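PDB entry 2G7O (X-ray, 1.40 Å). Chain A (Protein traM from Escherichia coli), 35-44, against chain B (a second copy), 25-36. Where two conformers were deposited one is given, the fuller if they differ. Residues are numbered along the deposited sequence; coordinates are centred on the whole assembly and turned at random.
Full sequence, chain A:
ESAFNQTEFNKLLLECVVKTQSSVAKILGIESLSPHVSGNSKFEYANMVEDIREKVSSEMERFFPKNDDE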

# COMPACT_ATOMS: atom_id res chain seq x y z
N PRO A 35 14.06 -3.13 -18.44
CA PRO A 35 14.57 -4.05 -19.47
C PRO A 35 14.57 -5.54 -19.08
O PRO A 35 14.43 -6.38 -19.96
CB PRO A 35 16.02 -3.57 -19.72
CG PRO A 35 16.32 -2.54 -18.69
CD PRO A 35 15.06 -2.14 -17.99
N HIS A 36 14.67 -5.87 -17.79
CA HIS A 36 14.70 -7.31 -17.44
C HIS A 36 13.35 -8.03 -17.55
O HIS A 36 13.30 -9.27 -17.51
CB HIS A 36 15.36 -7.56 -16.08
CG HIS A 36 14.65 -6.93 -14.93
ND1 HIS A 36 14.76 -5.59 -14.63
CD2 HIS A 36 13.82 -7.46 -14.00
CE1 HIS A 36 14.03 -5.32 -13.57
NE2 HIS A 36 13.44 -6.43 -13.17
N VAL A 37 12.27 -7.28 -17.73
CA VAL A 37 10.99 -7.93 -18.01
C VAL A 37 10.45 -7.73 -19.44
O VAL A 37 9.35 -8.16 -19.76
CB VAL A 37 9.92 -7.68 -16.90
CG1 VAL A 37 10.34 -8.37 -15.58
CG2 VAL A 37 9.68 -6.20 -16.68
N SER A 38 11.25 -7.11 -20.31
CA SER A 38 10.88 -7.05 -21.74
C SER A 38 10.67 -8.47 -22.28
O SER A 38 11.45 -9.39 -21.97
CB SER A 38 11.92 -6.30 -22.58
OG SER A 38 13.12 -7.05 -22.72
N GLY A 39 9.58 -8.65 -23.03
CA GLY A 39 9.24 -9.95 -23.61
C GLY A 39 8.67 -10.98 -22.64
O GLY A 39 8.42 -12.13 -23.01
N ASN A 40 8.47 -10.58 -21.39
CA ASN A 40 7.84 -11.44 -20.41
C ASN A 40 6.36 -11.07 -20.35
O ASN A 40 5.97 -10.03 -19.81
CB ASN A 40 8.51 -11.27 -19.04
CG ASN A 40 8.02 -12.28 -18.02
OD1 ASN A 40 6.87 -12.73 -18.07
ND2 ASN A 40 8.89 -12.63 -17.07
N SER A 41 5.51 -11.92 -20.93
CA SER A 41 4.10 -11.61 -21.07
C SER A 41 3.43 -11.35 -19.73
O SER A 41 2.45 -10.58 -19.68
CB SER A 41 3.38 -12.76 -21.79
OG SER A 41 3.54 -13.95 -21.06
N LYS A 42 3.93 -11.97 -18.66
CA LYS A 42 3.30 -11.85 -17.33
C LYS A 42 3.35 -10.40 -16.86
O LYS A 42 2.48 -9.93 -16.13
CB LYS A 42 4.00 -12.77 -16.33
CG LYS A 42 3.48 -12.76 -14.90
CD LYS A 42 4.07 -13.88 -14.05
CE LYS A 42 3.65 -13.71 -12.59
NZ LYS A 42 4.30 -14.69 -11.68
N PHE A 43 4.38 -9.68 -17.30
CA PHE A 43 4.61 -8.31 -16.82
C PHE A 43 4.40 -7.23 -17.89
O PHE A 43 4.74 -6.06 -17.68
CB PHE A 43 5.98 -8.23 -16.16
CG PHE A 43 6.13 -9.16 -14.98
CD1 PHE A 43 5.29 -9.06 -13.87
CD2 PHE A 43 7.12 -10.15 -14.98
CE1 PHE A 43 5.44 -9.92 -12.80
CE2 PHE A 43 7.27 -11.01 -13.93
CZ PHE A 43 6.44 -10.89 -12.82
N GLU A 44 3.82 -7.63 -19.02
CA GLU A 44 3.38 -6.67 -20.02
C GLU A 44 2.30 -5.79 -19.38
O GLU A 44 1.40 -6.28 -18.67
CB GLU A 44 2.85 -7.43 -21.24
CG GLU A 44 2.46 -6.55 -22.41
CD GLU A 44 1.79 -7.34 -23.51
OE1 GLU A 44 2.36 -8.38 -23.91
OE2 GLU A 44 0.70 -6.93 -23.96
N ALA B 25 1.99 -6.99 -5.61
CA ALA B 25 2.37 -8.37 -5.88
C ALA B 25 3.13 -8.49 -7.20
O ALA B 25 4.09 -9.27 -7.31
CB ALA B 25 1.13 -9.27 -5.90
N LYS B 26 2.73 -7.71 -8.19
CA LYS B 26 3.44 -7.73 -9.48
C LYS B 26 4.78 -7.01 -9.41
O LYS B 26 5.78 -7.50 -9.95
CB LYS B 26 2.58 -7.12 -10.59
CG LYS B 26 1.31 -7.95 -10.78
CD LYS B 26 0.30 -7.30 -11.67
CE LYS B 26 -0.92 -8.23 -11.88
NZ LYS B 26 -1.71 -8.43 -10.63
N ILE B 27 4.81 -5.86 -8.76
CA ILE B 27 6.06 -5.14 -8.56
C ILE B 27 7.07 -6.03 -7.81
O ILE B 27 8.26 -6.04 -8.17
CB ILE B 27 5.85 -3.81 -7.82
CG1 ILE B 27 5.00 -2.88 -8.69
CG2 ILE B 27 7.19 -3.16 -7.43
CD1 ILE B 27 4.28 -1.78 -7.89
N LEU B 28 6.64 -6.80 -6.83
CA LEU B 28 7.52 -7.70 -6.08
C LEU B 28 8.12 -8.73 -7.03
O LEU B 28 9.31 -9.02 -6.98
CB LEU B 28 6.75 -8.39 -4.95
CG LEU B 28 7.60 -9.29 -4.05
CD1 LEU B 28 8.58 -8.49 -3.19
CD2 LEU B 28 6.72 -10.17 -3.15
N GLY B 29 7.30 -9.30 -7.91
CA GLY B 29 7.81 -10.28 -8.86
C GLY B 29 8.82 -9.65 -9.80
O GLY B 29 9.87 -10.25 -10.08
N ILE B 30 8.51 -8.46 -10.33
CA ILE B 30 9.47 -7.80 -11.24
C ILE B 30 10.79 -7.50 -10.52
O ILE B 30 11.87 -7.74 -11.07
CB ILE B 30 8.86 -6.51 -11.83
CG1 ILE B 30 7.67 -6.87 -12.75
CG2 ILE B 30 9.93 -5.71 -12.59
CD1 ILE B 30 6.80 -5.66 -13.15
N GLU B 31 10.70 -7.00 -9.29
CA GLU B 31 11.91 -6.66 -8.53
C GLU B 31 12.75 -7.88 -8.21
O GLU B 31 13.99 -7.81 -8.15
CB GLU B 31 11.55 -5.91 -7.24
CG GLU B 31 11.07 -4.49 -7.46
CD GLU B 31 12.21 -3.54 -7.73
OE1 GLU B 31 13.29 -3.95 -8.19
OE2 GLU B 31 11.99 -2.35 -7.47
N SER B 32 12.10 -9.02 -7.98
CA SER B 32 12.84 -10.27 -7.73
C SER B 32 13.73 -10.67 -8.91
O SER B 32 14.73 -11.39 -8.72
CB SER B 32 11.87 -11.41 -7.38
OG SER B 32 11.29 -11.99 -8.54
N LEU B 33 13.38 -10.21 -10.11
CA LEU B 33 14.10 -10.55 -11.34
C LEU B 33 15.21 -9.55 -11.62
O LEU B 33 15.95 -9.72 -12.61
CB LEU B 33 13.10 -10.61 -12.52
CG LEU B 33 12.17 -11.83 -12.60
CD1 LEU B 33 11.01 -11.62 -13.59
CD2 LEU B 33 12.94 -13.09 -12.98
N SER B 34 15.35 -8.52 -10.78
CA SER B 34 16.35 -7.49 -11.01
C SER B 34 17.76 -8.08 -10.91
O SER B 34 18.07 -8.81 -9.97
CB SER B 34 16.27 -6.36 -9.98
OG SER B 34 17.02 -5.27 -10.49
N PRO B 35 18.65 -7.70 -11.85
CA PRO B 35 20.00 -8.28 -11.79
C PRO B 35 20.80 -7.96 -10.52
O PRO B 35 21.63 -8.77 -10.12
CB PRO B 35 20.71 -7.69 -13.03
CG PRO B 35 19.82 -6.66 -13.61
CD PRO B 35 18.46 -6.77 -12.98
N HIS B 36 20.55 -6.84 -9.86
CA HIS B 36 21.36 -6.53 -8.66
C HIS B 36 21.02 -7.36 -7.41
O HIS B 36 21.77 -7.36 -6.43
CB HIS B 36 21.38 -5.03 -8.33
CG HIS B 36 20.03 -4.46 -8.02
ND1 HIS B 36 19.11 -4.15 -8.99
CD2 HIS B 36 19.46 -4.13 -6.83
CE1 HIS B 36 18.03 -3.65 -8.41
NE2 HIS B 36 18.21 -3.65 -7.11

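A looped segment of chain A packs two aromatic side chains, His36(A) and Phe43(A), against the C-terminal end of a chain B helix, in a largely apolar contact fixed by one side-chain-to-backbone hydrogen bond.

Chain B supplies the last turns of a helix that begins earlier in the chain, and the residues that follow it. Chain A supplies a short 3-10 segment, a type II turn from Val37(A) to Asn40(A), closed by Asn40(A) N to Val37(A) O at 3.0 Å, and the residues leading to Phe43(A). Gly39(A) sits in that turn, where an ideal CB would have nothing of the chain B stretch within 5.5 Å; the positive phi by itself favours glycine. Val37(A), at the start of the turn, and Phe43(A), beyond it, both point toward the chain B stretch.

The polar anchor exploits a helix end. His36(A) NE2 donates to Ile30(B) O at 2.9 Å, with the acceptor near the plane of the ring. The same carbonyl also accepts from Leu33(B) N at 3.1 Å, so the imidazole shares an acceptor already used within chain B. Just past the helix, Ser34(B) CA lies over the His36(A) ring face, 3.9 Å from its centroid in a CH-pi contact.

Phe43(A) is the apolar counterpart. Ile30(B) CG1 lies over its face, 3.6 Å from the ring centroid, while Leu33(B) CD1 approaches Phe43(A) CE2 at 3.8 Å. Gly29(B) makes room for the ring: an ideal CB there would lie only 3.2 Å from Phe43(A) CZ, a tight approach.

Val37(A) joins the two sites, its CG1 lying 4.0 Å from Ile30(B) CG2 and 3.9 Å from Leu33(B) CD1. The rule is economical: Ile30(B) serves both aromatics: its carbonyl accepts from the histidine, and its side chain touches both rings, with CG1 over the face of Phe43(A), and a glycine one residue earlier leaves space for the larger ring.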